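Local coordinates for protein AxyAgu115A (Amphibacillus xylanus NBRC 15112, PDB 6NPS) that probably acts as a family GH115 alpha-glucuronidase, a glycoside hydrolase that removes glucuronic acid side groups from arabinoglucuronoxylan, at residues E554-Q557 against H563-A566. The protein carries 3 engineered substitutions. Sequence-based numbering, arbitrary orientation.
Sequences ELYQ and HFTA
Phe564 drives the edge of its ring against one face of Tyr556, a T-shaped pair with centroids 5.0 Å apart and planes inclined at 79°. The leading edge is the CE1–CZ side of the phenylalanine: Phe564 CZ comes within 3.5 Å of Tyr556 CE2, and Phe564 CE1 lies 3.8 Å from Tyr556 CD2. Phe564 CE1 stands above the tyrosine plane, displaced from the ring centre toward the rim. In both residues CG is anti to the backbone N (chi1 -177° in Tyr556, -179° in Phe564), which carries each ring away from its own helix to meet the other although their CA atoms are 7.5 Å apart. The pair illustrates how the short loop joining two successive helices can be bridged by aromatic rings: Tyr556 sits in the last turn of helix 537-558, Phe564 in the first turn of helix 564-596, directly after His563 at the N-cap position. Beyond the pair, the Tyr556 hydroxyl is hydrogen-bonded to Glu622 of helix 601-629, tying a third helix to the junction, and Tyr572 meets the tyrosine ring as well. Were Tyr556 an alanine, the Phe564 edge would probably lose the aromatic face it rests on, Glu622 this hydroxyl partner, and the phenylalanine ring would be freer to turn.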
loop_
_atom_site.group_PDB
_atom_site.type_symbol
_atom_site.label_atom_id
_atom_site.label_comp_id
_atom_site.label_asym_id
_atom_site.label_seq_id
_atom_site.Cartn_x
_atom_site.Cartn_y
_atom_site.Cartn_z
ATOM N N GLU A 554 6.446 -2.722 37.698
ATOM C CA GLU A 554 6.278 -2.732 39.147
ATOM C C GLU A 554 7.289 -3.669 39.784
ATOM O O GLU A 554 7.964 -3.310 40.760
ATOM C CB GLU A 554 4.865 -3.173 39.529
ATOM C CG GLU A 554 3.758 -2.236 39.146
ATOM C CD GLU A 554 2.378 -2.834 39.445
ATOM O OE1 GLU A 554 2.273 -3.669 40.375
ATOM O OE2 GLU A 554 1.406 -2.472 38.743
ATOM N N LEU A 555 7.406 -4.894 39.249
ATOM C CA LEU A 555 8.322 -5.848 39.881
ATOM C C LEU A 555 9.782 -5.470 39.658
ATOM O O LEU A 555 10.635 -5.779 40.495
ATOM C CB LEU A 555 8.047 -7.270 39.371
ATOM C CG LEU A 555 6.614 -7.758 39.624
ATOM C CD1 LEU A 555 6.395 -9.122 39.017
ATOM C CD2 LEU A 555 6.319 -7.798 41.119
ATOM N N TYR A 556 10.094 -4.845 38.519
ATOM C CA TYR A 556 11.440 -4.317 38.262
ATOM C C TYR A 556 11.877 -3.383 39.386
ATOM O O TYR A 556 13.021 -3.444 39.847
ATOM C CB TYR A 556 11.410 -3.587 36.900
ATOM C CG TYR A 556 12.700 -3.018 36.362
ATOM C CD1 TYR A 556 13.138 -1.761 36.754
ATOM C CD2 TYR A 556 13.442 -3.696 35.394
ATOM C CE1 TYR A 556 14.299 -1.214 36.236
ATOM C CE2 TYR A 556 14.623 -3.160 34.866
ATOM C CZ TYR A 556 15.045 -1.933 35.296
ATOM O OH TYR A 556 16.204 -1.383 34.794
ATOM N N GLN A 557 10.963 -2.534 39.859
ATOM C CA GLN A 557 11.300 -1.627 40.941
ATOM C C GLN A 557 11.221 -2.284 42.310
ATOM O O GLN A 557 11.890 -1.833 43.248
ATOM C CB GLN A 557 10.441 -0.398 40.958
ATOM C CG GLN A 557 11.333 0.662 41.558
ATOM C CD GLN A 557 10.629 1.944 41.877
ATOM O OE1 GLN A 557 10.004 2.082 42.934
ATOM N NE2 GLN A 557 10.669 2.884 40.940
ATOM N N HIS A 563 18.442 -10.151 43.820
ATOM C CA HIS A 563 17.708 -11.041 42.940
ATOM C C HIS A 563 17.308 -10.358 41.648
ATOM O O HIS A 563 16.578 -10.952 40.843
ATOM C CB HIS A 563 16.495 -11.615 43.685
ATOM C CG HIS A 563 16.857 -12.354 44.942
ATOM N ND1 HIS A 563 16.705 -11.803 46.200
ATOM C CD2 HIS A 563 17.377 -13.594 45.135
ATOM C CE1 HIS A 563 17.113 -12.669 47.113
ATOM N NE2 HIS A 563 17.531 -13.762 46.495
ATOM N N PHE A 564 17.791 -9.127 41.420
ATOM C CA PHE A 564 17.438 -8.392 40.205
ATOM C C PHE A 564 17.849 -9.144 38.946
ATOM O O PHE A 564 17.070 -9.235 37.988
ATOM C CB PHE A 564 18.072 -6.995 40.213
ATOM C CG PHE A 564 17.738 -6.182 39.002
ATOM C CD1 PHE A 564 16.524 -5.502 38.912
ATOM C CD2 PHE A 564 18.642 -6.081 37.947
ATOM C CE1 PHE A 564 16.205 -4.753 37.796
ATOM C CE2 PHE A 564 18.332 -5.311 36.816
ATOM C CZ PHE A 564 17.124 -4.658 36.735
ATOM N N THR A 565 19.075 -9.671 38.914
ATOM C CA THR A 565 19.572 -10.308 37.695
ATOM C C THR A 565 18.658 -11.448 37.245
ATOM O O THR A 565 18.342 -11.572 36.055
ATOM C CB THR A 565 21.013 -10.818 37.921
ATOM O OG1 THR A 565 21.914 -9.704 38.015
ATOM C CG2 THR A 565 21.451 -11.690 36.777
ATOM N N ALA A 566 18.215 -12.279 38.190
ATOM C CA ALA A 566 17.305 -13.379 37.873
ATOM C C ALA A 566 15.944 -12.879 37.419
ATOM O O ALA A 566 15.390 -13.389 36.448
ATOM C CB ALA A 566 17.169 -14.308 39.092
#